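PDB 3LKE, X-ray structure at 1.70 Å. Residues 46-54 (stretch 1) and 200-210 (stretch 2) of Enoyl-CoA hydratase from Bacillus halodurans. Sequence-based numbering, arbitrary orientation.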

# COMPACT_ATOMS: atom_id res chain seq x y z
N GLU A 46 19.27 25.07 -2.77
CA GLU A 46 18.90 26.45 -2.50
C GLU A 46 18.08 26.56 -1.22
O GLU A 46 16.94 26.10 -1.16
N THR A 47 18.65 27.18 -0.20
CA THR A 47 18.05 27.18 1.13
C THR A 47 16.80 28.05 1.30
O THR A 47 16.01 27.81 2.20
N SER A 48 16.61 29.04 0.43
CA SER A 48 15.48 29.96 0.59
C SER A 48 14.14 29.44 0.05
O SER A 48 13.09 29.77 0.60
N ILE A 49 14.18 28.63 -1.00
CA ILE A 49 12.94 28.19 -1.63
C ILE A 49 12.26 27.09 -0.83
O ILE A 49 12.92 26.35 -0.10
N HIS A 50 10.95 27.00 -0.96
CA HIS A 50 10.17 25.96 -0.29
C HIS A 50 9.62 24.93 -1.27
O HIS A 50 9.18 23.85 -0.87
N SER A 51 9.65 25.27 -2.56
CA SER A 51 9.03 24.42 -3.58
C SER A 51 9.84 24.39 -4.87
O SER A 51 10.63 25.30 -5.16
N ILE A 52 9.64 23.32 -5.63
CA ILE A 52 10.19 23.18 -6.96
C ILE A 52 9.06 22.75 -7.87
O ILE A 52 8.39 21.75 -7.61
N ILE A 53 8.84 23.51 -8.94
CA ILE A 53 7.77 23.25 -9.89
C ILE A 53 8.37 22.81 -11.22
O ILE A 53 9.22 23.51 -11.78
N LEU A 54 7.95 21.65 -11.74
CA LEU A 54 8.44 21.16 -13.03
C LEU A 54 7.34 21.34 -14.06
O LEU A 54 6.18 21.00 -13.80
N TYR A 200 -1.66 27.11 -4.26
CA TYR A 200 -1.00 25.96 -3.66
C TYR A 200 0.35 26.37 -3.08
O TYR A 200 0.70 26.00 -1.97
N LEU A 201 1.11 27.16 -3.84
CA LEU A 201 2.40 27.62 -3.37
C LEU A 201 2.26 28.57 -2.18
O LEU A 201 3.13 28.61 -1.31
N LYS A 202 1.17 29.32 -2.17
CA LYS A 202 0.87 30.20 -1.04
C LYS A 202 0.70 29.36 0.23
O LYS A 202 1.21 29.72 1.29
N ALA A 203 -0.01 28.24 0.11
CA ALA A 203 -0.23 27.33 1.24
C ALA A 203 1.08 26.74 1.72
O ALA A 203 1.34 26.66 2.93
N VAL A 204 1.92 26.32 0.78
CA VAL A 204 3.24 25.82 1.11
C VAL A 204 4.08 26.86 1.85
O VAL A 204 4.76 26.53 2.83
N SER A 205 4.02 28.11 1.41
CA SER A 205 4.90 29.15 1.95
C SER A 205 4.59 29.43 3.42
O SER A 205 5.44 29.95 4.15
N GLU A 206 3.37 29.10 3.83
CA GLU A 206 2.92 29.31 5.21
C GLU A 206 3.58 28.33 6.16
O GLU A 206 3.42 28.43 7.38
N GLY A 207 4.31 27.37 5.60
CA GLY A 207 4.99 26.37 6.40
C GLY A 207 6.41 26.78 6.75
O GLY A 207 6.86 27.87 6.41
N TYR A 208 7.12 25.89 7.43
CA TYR A 208 8.49 26.15 7.84
C TYR A 208 9.41 25.18 7.12
O TYR A 208 9.29 23.96 7.26
N VAL A 209 10.32 25.74 6.33
CA VAL A 209 11.18 24.94 5.45
C VAL A 209 11.84 23.72 6.11
O VAL A 209 11.77 22.62 5.57
N PRO A 210 12.49 23.91 7.27
CA PRO A 210 13.10 22.75 7.93
C PRO A 210 12.06 21.72 8.39
O PRO A 210 12.39 20.53 8.39

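A buried histidine lies at the centre of a contact that has no hydrogen bond across it: His50 gives more of its surface to the other stretch than any other residue here, yet its polar ring meets stretch 2 through van der Waals contacts alone. The chain leads from a loop into strand 51-54, which runs nearly antiparallel to the helix containing residues 200-205, at 159° between their N-to-C directions and 10.4 Å at closest approach. Side chains fill that gap, and the two stretches together bury 372 Å².

His50 points toward stretch 2 with chi1 in p (47°) and chi2 at 70°, which places its ring among residues one helical turn apart. The CA of Ser205 lies over one face of the ring, and NE2 of His50 approaches CB of Ser205 at 3.5 Å. CE1 of His50 sits 3.8 Å from the backbone O of Leu201, an oxygen already engaged by N of Ser205 at 2.9 Å in the helical ladder. On the ND1 side, ND1 of His50 lies 3.6 Å from CG1 of Val204. The polar partner of ND1 comes instead from its own stretch: ND1 of His50 and OG of Ser51 are hydrogen-bonded at 2.8 Å, and either could be the donor.

Ser51 also points toward the helix. Its m rotamer (-56°) brings OG to ND1 of His50 and at the same time sets it against apolar carbons, with OG of Ser51 3.3 Å from CG1 of Val204 and 3.6 Å from CD2 of Leu201. Val204, chi1 t (180°), points toward the strand, so its CG1 meets both the histidine ring and the serine hydroxyl.

Leu201 leaves its helix sideways, but its m,t rotamer carries the end of the side chain closer to stretch 1. Ile53 behaves similarly: its CA-to-CB bond is sideways, while the m,m rotamer extends CD1 to within 3.9 Å of CD2 of Leu201, an apolar contact that extends the packing along the strand. Between Ser51, which points toward the helix, and Ile53, Ile52 points away and makes no contact, in line with strand alternation.

At the other end, Val209 (chi1 t, 163°) points toward the loop of stretch 1, where the backbones come close: CA of His50 and CA of Val209 are 5.9 Å apart. CG2 of Val209 touches O of Ile49 at 4.0 Å and CB of His50 at 4.1 Å, while CG1 reaches O of Thr47 at 4.3 Å. Ile49 itself directs its side chain away, so its carbonyl makes this contact.

Two further residues form side-chain bonds within their own stretches. Ser205, in rotamer p, returns OG to O of Lys202 at 2.7 Å, three residues back. Away from the interface, OE2 of Glu46 accepts from OG of Ser48 at 2.6 Å and from N of Ser48 at 3.2 Å, so one carboxylate oxygen takes both bonds.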

# COMPACT_ATOMS: atom_id res chain seq x y z
CB GLU A 46 18.12 27.05 -3.67
CG GLU A 46 17.45 28.39 -3.36
CD GLU A 46 18.46 29.48 -3.01
OE1 GLU A 46 19.49 29.58 -3.71
OE2 GLU A 46 18.21 30.23 -2.04
CB THR A 47 19.07 27.55 2.22
OG1 THR A 47 19.76 28.75 1.83
CG2 THR A 47 20.08 26.43 2.40
CB SER A 48 15.80 31.35 0.00
OG SER A 48 15.89 31.32 -1.42
CB ILE A 49 13.16 27.71 -3.07
CG1 ILE A 49 14.02 26.44 -3.09
CG2 ILE A 49 13.78 28.83 -3.90
CD1 ILE A 49 14.29 25.92 -4.48
CB HIS A 50 9.02 26.59 0.50
CG HIS A 50 8.25 27.62 -0.26
ND1 HIS A 50 7.42 27.30 -1.32
CD2 HIS A 50 8.17 28.97 -0.11
CE1 HIS A 50 6.87 28.41 -1.79
NE2 HIS A 50 7.31 29.43 -1.08
CB SER A 51 7.62 24.92 -3.89
OG SER A 51 6.81 24.99 -2.74
CB ILE A 52 11.31 22.13 -6.99
CG1 ILE A 52 12.50 22.60 -6.16
CG2 ILE A 52 11.76 21.88 -8.42
CD1 ILE A 52 13.58 21.57 -6.01
CB ILE A 53 6.95 24.54 -10.16
CG1 ILE A 53 6.35 25.07 -8.86
CG2 ILE A 53 5.85 24.27 -11.19
CD1 ILE A 53 5.33 24.13 -8.24
CB LEU A 54 8.85 19.69 -12.93
CG LEU A 54 10.08 19.45 -12.05
CD1 LEU A 54 9.69 18.54 -10.89
CD2 LEU A 54 11.22 18.86 -12.84
CB TYR A 200 -0.85 24.84 -4.69
CG TYR A 200 -0.13 23.59 -4.21
CD1 TYR A 200 -0.84 22.53 -3.66
CD2 TYR A 200 1.24 23.47 -4.33
CE1 TYR A 200 -0.18 21.37 -3.22
CE2 TYR A 200 1.91 22.32 -3.90
CZ TYR A 200 1.19 21.29 -3.35
OH TYR A 200 1.87 20.16 -2.93
CB LEU A 201 3.18 28.29 -4.50
CG LEU A 201 3.58 27.35 -5.64
CD1 LEU A 201 4.31 28.13 -6.72
CD2 LEU A 201 4.44 26.19 -5.11
CB LYS A 202 -0.39 31.02 -1.32
CG LYS A 202 -0.82 31.91 -0.18
CD LYS A 202 -2.29 32.30 -0.33
CE LYS A 202 -2.57 32.87 -1.72
NZ LYS A 202 -4.03 33.02 -1.97
CB ALA A 203 -1.20 26.23 0.86
CB VAL A 204 4.01 25.34 -0.14
CG1 VAL A 204 5.38 24.82 0.23
CG2 VAL A 204 3.22 24.27 -0.87
CB SER A 205 4.81 30.45 1.13
OG SER A 205 3.57 31.10 1.33
CB GLU A 206 1.40 29.20 5.32
CG GLU A 206 0.62 30.18 4.45
CD GLU A 206 -0.85 30.26 4.82
OE1 GLU A 206 -1.69 29.74 4.04
OE2 GLU A 206 -1.17 30.83 5.89
CB TYR A 208 8.61 26.00 9.36
CG TYR A 208 9.98 26.27 9.95
CD1 TYR A 208 10.66 27.45 9.67
CD2 TYR A 208 10.57 25.36 10.81
CE1 TYR A 208 11.91 27.69 10.22
CE2 TYR A 208 11.80 25.59 11.37
CZ TYR A 208 12.47 26.77 11.07
OH TYR A 208 13.71 27.00 11.63
CB VAL A 209 12.24 25.83 4.76
CG1 VAL A 209 13.38 25.00 4.19
CG2 VAL A 209 11.58 26.68 3.69
CB PRO A 210 13.82 23.37 9.14
CG PRO A 210 14.13 24.79 8.68
CD PRO A 210 12.91 25.19 7.89